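Local coordinates for maquette-3 (Escherichia coli, PDB 6Z0C), which folds as a computationally designed single-chain four-helix bundle, probably built to explore how buried charged networks can stabilise an artificial protein, at residues 48-53 with 148-153; 141-146 with 156-161. One frame throughout, in Å; residues are numbered along the deposited sequence.

How the interactions relate
Both interactions lie toward one end of the four-helix bundle, their centres about 12 Å apart and on the same side of the chain's centre. Interaction 1 is the more remote, about 35 Å from that centre against about 25 Å for interaction 2. Along the chain the segments come in the order 48-53, 141-146, 148-153, 156-161, and the contacts therefore cross. Helix 152-194 serves both: the glycine-rich loop leading into it meets the 48-53 turn in interaction 1, and residues farther along it pack against helix 105-144 in interaction 2. A polar, hydrated link between two loops thus gives way to buried leucine packing within the bundle.

Interaction 1 (48-53 with 148-153); sequences KARNPE and GGSGGD
The guanidinium group of R50 lies with one face over an aliphatic carbon: S150 CB sits 3.2 Å above its plane, displaced toward the rim, and NH2 is the nearest arginine atom to it. A bend at chi3 (-77°) folds the arginine chain so that its flat end meets the serine. The S150 hydroxyl serves a different neighbour. The serine chi1 of 68° sets S150 OG over its own main chain, flanked by N and C, and S150 OG lies 2.6 Å from N51 OD1. Water 1 bridges the segments more clearly, from the backbone of one to a side chain of the other: it accepts a hydrogen bond from N51 N at 3.1 Å and makes one with S150 OG at 3.0 Å. With an alanine in place of N51 the amide that reaches S150 is gone, which would probably leave the serine hydroxyl freer to turn and a gap between the two loops.

Both segments are interhelical turns of the bundle. Residues 49-51 join helix 4-48 to helix 52-99, with N51 in the N-cap position although its side chain makes no capping bond. The other turn belongs to a GGSGG linker of the type widely used in protein engineering, and it leads into helix 152-194. Residues G149 to G152 form a type II beta turn, closed by a weak bond from G152 N to G149 O at 3.3 Å. G151, at the third position of this turn, has a positive phi of 91°, a conformation readily adopted by glycine. Beyond the two segments, the backbone oxygen of S150 accepts a hydrogen bond from K54 NZ, so that a lysine from the first turn of helix 52-99 also holds the linker.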
loop_
_atom_site.group_PDB
_atom_site.type_symbol
_atom_site.label_atom_id
_atom_site.label_comp_id
_atom_site.label_asym_id
_atom_site.label_seq_id
_atom_site.Cartn_x
_atom_site.Cartn_y
_atom_site.Cartn_z
ATOM N N LYS A 48 -12.449 27.385 -15.534
ATOM C CA LYS A 48 -13.313 28.491 -15.028
ATOM C C LYS A 48 -12.479 29.652 -14.466
ATOM O O LYS A 48 -12.986 30.790 -14.481
ATOM C CB LYS A 48 -14.232 27.982 -13.914
ATOM C CG LYS A 48 -15.437 27.172 -14.367
ATOM C CD LYS A 48 -16.082 26.408 -13.231
ATOM C CE LYS A 48 -17.555 26.711 -13.075
ATOM N NZ LYS A 48 -18.130 26.011 -11.903
ATOM N N ALA A 49 -11.278 29.372 -13.947
ATOM C CA ALA A 49 -10.428 30.324 -13.190
ATOM C C ALA A 49 -10.188 31.601 -14.007
ATOM O O ALA A 49 -9.640 31.495 -15.122
ATOM C CB ALA A 49 -9.124 29.662 -12.815
ATOM N N ARG A 50 -10.580 32.758 -13.455
ATOM C CA ARG A 50 -10.426 34.106 -14.073
ATOM C C ARG A 50 -9.085 34.721 -13.642
ATOM O O ARG A 50 -8.477 35.448 -14.453
ATOM C CB ARG A 50 -11.592 35.015 -13.668
ATOM C CG ARG A 50 -12.969 34.387 -13.846
ATOM C CD ARG A 50 -14.093 35.405 -13.971
ATOM N NE ARG A 50 -14.495 36.007 -12.702
ATOM C CZ ARG A 50 -15.358 35.478 -11.832
ATOM N NH1 ARG A 50 -15.922 34.303 -12.062
ATOM N NH2 ARG A 50 -15.648 36.130 -10.717
ATOM N N ASN A 51 -8.648 34.450 -12.409
ATOM C CA ASN A 51 -7.375 34.964 -11.835
ATOM C C ASN A 51 -6.225 34.115 -12.374
ATOM O O ASN A 51 -6.177 32.914 -12.121
ATOM C CB ASN A 51 -7.407 34.967 -10.305
ATOM C CG ASN A 51 -8.638 35.635 -9.728
ATOM O OD1 ASN A 51 -9.276 35.094 -8.828
ATOM N ND2 ASN A 51 -8.984 36.805 -10.241
ATOM N N PRO A 52 -5.271 34.693 -13.142
ATOM C CA PRO A 52 -4.187 33.908 -13.735
ATOM C C PRO A 52 -3.346 33.124 -12.712
ATOM O O PRO A 52 -2.936 32.028 -13.039
ATOM C CB PRO A 52 -3.318 34.959 -14.445
ATOM C CG PRO A 52 -4.267 36.103 -14.708
ATOM C CD PRO A 52 -5.189 36.115 -13.507
ATOM N N GLU A 53 -3.110 33.678 -11.517
ATOM C CA GLU A 53 -2.295 33.005 -10.465
ATOM C C GLU A 53 -3.017 31.724 -10.020
ATOM O O GLU A 53 -2.327 30.718 -9.779
ATOM C CB GLU A 53 -1.971 33.943 -9.294
ATOM C CG GLU A 53 -3.070 34.095 -8.248
ATOM C CD GLU A 53 -4.175 35.082 -8.591
ATOM O OE1 GLU A 53 -4.153 35.639 -9.708
ATOM O OE2 GLU A 53 -5.050 35.308 -7.730
ATOM N N GLY A 148 -11.602 31.405 -1.657
ATOM C CA GLY A 148 -12.420 32.634 -1.679
ATOM C C GLY A 148 -12.340 33.340 -3.022
ATOM O O GLY A 148 -11.802 32.736 -3.976
ATOM N N GLY A 149 -12.855 34.572 -3.093
ATOM C CA GLY A 149 -12.937 35.382 -4.326
ATOM C C GLY A 149 -13.602 34.613 -5.455
ATOM O O GLY A 149 -14.535 33.831 -5.170
ATOM N N SER A 150 -13.139 34.816 -6.692
ATOM C CA SER A 150 -13.613 34.087 -7.899
ATOM C C SER A 150 -13.089 32.647 -7.853
ATOM O O SER A 150 -11.871 32.463 -7.617
ATOM C CB SER A 150 -13.212 34.788 -9.172
ATOM O OG SER A 150 -11.809 34.737 -9.370
ATOM N N GLY A 151 -13.984 31.675 -8.050
ATOM C CA GLY A 151 -13.690 30.232 -7.958
ATOM C C GLY A 151 -13.917 29.685 -6.557
ATOM O O GLY A 151 -13.800 28.458 -6.387
ATOM N N GLY A 152 -14.250 30.553 -5.593
ATOM C CA GLY A 152 -14.364 30.223 -4.158
ATOM C C GLY A 152 -15.055 28.890 -3.915
ATOM O O GLY A 152 -14.480 28.053 -3.192
ATOM N N ASP A 153 -16.235 28.691 -4.510
ATOM C CA ASP A 153 -17.117 27.517 -4.261
ATOM C C ASP A 153 -16.425 26.227 -4.719
ATOM O O ASP A 153 -16.322 25.297 -3.892
ATOM C CB ASP A 153 -18.480 27.688 -4.936
ATOM C CG ASP A 153 -19.428 28.608 -4.182
ATOM O OD1 ASP A 153 -19.038 29.102 -3.102
ATOM O OD2 ASP A 153 -20.551 28.820 -4.681
HETATM O O HOH W 1 -10.130 32.534 -10.419
#

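Interaction 2 (141-146 with 156-161); sequences ELLETI and RELLKG
L143, L158 and L159 share one side-chain setting, each with CG anti to its own backbone N (chi1 178° for L143 and 176° for L159). In L143 this extends the isobutyl group across to helix 152-194, where its CD2 methyl does most of the touching. L143 CD2 comes down on the backbone of L159, 3.7 Å from L159 CA, and lies alongside L159 CB at 3.8 Å. Its other neighbour is L158, whose CG is 4.1 Å from L143 CD2; the L143 and L158 side chains cross obliquely. One branch thus touches two consecutive leucines, main chain included. The helices come close here, with L143 CA and L159 CA 7.1 Å apart, and no hydrogen bond joins the segments: the contact is apolar packing.

On the far side of segment 141-146 from this packing, L142 O receives two donors from one residue. T145 OG1 donates to L142 O at 2.6 Å, in the carbonyl plane with a C=O...donor angle of 150°, and T145 N to L142 O at 3.2 Å. A further bond from I146 N to L143 O keeps the same three-residue spacing, shorter than the four-residue step of an alpha helix.

Helices 105-144 and 152-194 run antiparallel, and the other two helices of the bundle complete the surroundings. L158 also touches I38, Q41 and L42 on helix 4-48 and L58 on helix 52-99, which places it where all four helices converge. I146 rests on V57, and its backbone oxygen accepts a hydrogen bond from K54 NZ of helix 52-99.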
loop_
_atom_site.group_PDB
_atom_site.type_symbol
_atom_site.label_atom_id
_atom_site.label_comp_id
_atom_site.label_asym_id
_atom_site.label_seq_id
_atom_site.Cartn_x
_atom_site.Cartn_y
_atom_site.Cartn_z
ATOM N N GLU A 141 -1.748 23.019 1.238
ATOM C CA GLU A 141 -1.170 24.265 1.814
ATOM C C GLU A 141 -1.194 25.355 0.731
ATOM O O GLU A 141 -1.521 26.508 1.054
ATOM C CB GLU A 141 0.208 23.968 2.412
ATOM C CG GLU A 141 0.119 23.074 3.644
ATOM C CD GLU A 141 1.389 22.368 4.098
ATOM O OE1 GLU A 141 2.475 22.668 3.558
ATOM O OE2 GLU A 141 1.286 21.511 5.003
ATOM N N LEU A 142 -0.938 24.982 -0.525
ATOM C CA LEU A 142 -0.965 25.905 -1.690
ATOM C C LEU A 142 -2.412 26.307 -2.009
ATOM O O LEU A 142 -2.665 27.508 -2.232
ATOM C CB LEU A 142 -0.302 25.191 -2.871
ATOM C CG LEU A 142 0.197 26.076 -4.007
ATOM C CD1 LEU A 142 1.070 27.209 -3.487
ATOM C CD2 LEU A 142 0.965 25.236 -5.011
ATOM N N LEU A 143 -3.323 25.331 -2.031
ATOM C CA LEU A 143 -4.759 25.522 -2.371
ATOM C C LEU A 143 -5.412 26.473 -1.360
ATOM O O LEU A 143 -6.226 27.310 -1.780
ATOM C CB LEU A 143 -5.446 24.154 -2.375
ATOM C CG LEU A 143 -6.948 24.161 -2.651
ATOM C CD1 LEU A 143 -7.277 24.925 -3.928
ATOM C CD2 LEU A 143 -7.477 22.741 -2.731
ATOM N N GLU A 144 -5.067 26.343 -0.077
ATOM C CA GLU A 144 -5.585 27.206 1.021
ATOM C C GLU A 144 -5.352 28.693 0.710
ATOM O O GLU A 144 -6.187 29.507 1.140
ATOM C CB GLU A 144 -4.931 26.829 2.348
ATOM C CG GLU A 144 -5.554 25.608 2.990
ATOM C CD GLU A 144 -4.862 25.153 4.261
ATOM O OE1 GLU A 144 -5.560 24.947 5.266
ATOM O OE2 GLU A 144 -3.629 24.994 4.240
ATOM N N THR A 145 -4.263 29.043 0.016
ATOM C CA THR A 145 -3.856 30.456 -0.223
ATOM C C THR A 145 -4.728 31.092 -1.315
ATOM O O THR A 145 -4.725 32.334 -1.391
ATOM C CB THR A 145 -2.371 30.593 -0.587
ATOM O OG1 THR A 145 -2.143 30.011 -1.871
ATOM C CG2 THR A 145 -1.451 29.961 0.435
ATOM N N ILE A 146 -5.436 30.292 -2.122
ATOM C CA ILE A 146 -6.238 30.791 -3.282
ATOM C C ILE A 146 -7.738 30.539 -3.062
ATOM O O ILE A 146 -8.501 30.737 -4.028
ATOM C CB ILE A 146 -5.735 30.176 -4.604
ATOM C CG1 ILE A 146 -5.852 28.650 -4.624
ATOM C CG2 ILE A 146 -4.317 30.640 -4.896
ATOM C CD1 ILE A 146 -5.833 28.058 -6.014
ATOM N N ARG A 156 -13.263 25.365 -2.689
ATOM C CA ARG A 156 -13.629 24.841 -1.345
ATOM C C ARG A 156 -14.043 23.368 -1.477
ATOM O O ARG A 156 -13.643 22.571 -0.612
ATOM C CB ARG A 156 -14.730 25.689 -0.696
ATOM C CG ARG A 156 -14.588 25.832 0.814
ATOM C CD ARG A 156 -15.492 26.905 1.395
ATOM N NE ARG A 156 -16.750 26.362 1.892
ATOM C CZ ARG A 156 -17.008 26.037 3.159
ATOM N NH1 ARG A 156 -16.094 26.199 4.104
ATOM N NH2 ARG A 156 -18.194 25.549 3.481
ATOM N N GLU A 157 -14.799 23.015 -2.522
ATOM C CA GLU A 157 -15.201 21.608 -2.810
ATOM C C GLU A 157 -13.952 20.770 -3.116
ATOM O O GLU A 157 -13.879 19.620 -2.649
ATOM C CB GLU A 157 -16.202 21.546 -3.967
ATOM C CG GLU A 157 -17.612 21.928 -3.557
ATOM C CD GLU A 157 -18.145 21.141 -2.372
ATOM O OE1 GLU A 157 -18.205 21.713 -1.263
ATOM O OE2 GLU A 157 -18.486 19.954 -2.558
ATOM N N LEU A 158 -13.011 21.331 -3.876
ATOM C CA LEU A 158 -11.728 20.674 -4.241
ATOM C C LEU A 158 -10.930 20.391 -2.961
ATOM O O LEU A 158 -10.383 19.281 -2.830
ATOM C CB LEU A 158 -10.973 21.601 -5.197
ATOM C CG LEU A 158 -9.650 21.080 -5.748
ATOM C CD1 LEU A 158 -9.853 19.808 -6.562
ATOM C CD2 LEU A 158 -8.975 22.153 -6.585
ATOM N N LEU A 159 -10.883 21.359 -2.041
ATOM C CA LEU A 159 -10.156 21.231 -0.751
ATOM C C LEU A 159 -10.788 20.107 0.076
ATOM O O LEU A 159 -10.034 19.273 0.591
ATOM C CB LEU A 159 -10.190 22.569 -0.008
ATOM C CG LEU A 159 -9.554 22.568 1.382
ATOM C CD1 LEU A 159 -8.111 22.093 1.327
ATOM C CD2 LEU A 159 -9.631 23.948 2.009
ATOM N N LYS A 160 -12.120 20.080 0.187
ATOM C CA LYS A 160 -12.868 19.029 0.933
ATOM C C LYS A 160 -12.482 17.651 0.385
ATOM O O LYS A 160 -12.206 16.745 1.200
ATOM C CB LYS A 160 -14.381 19.229 0.815
ATOM C CG LYS A 160 -14.974 20.323 1.689
ATOM C CD LYS A 160 -16.489 20.341 1.634
ATOM C CE LYS A 160 -17.107 21.504 2.380
ATOM N NZ LYS A 160 -18.588 21.452 2.340
ATOM N N GLY A 161 -12.468 17.508 -0.944
ATOM C CA GLY A 161 -12.062 16.271 -1.634
ATOM C C GLY A 161 -10.647 15.866 -1.255
ATOM O O GLY A 161 -10.440 14.685 -0.906
#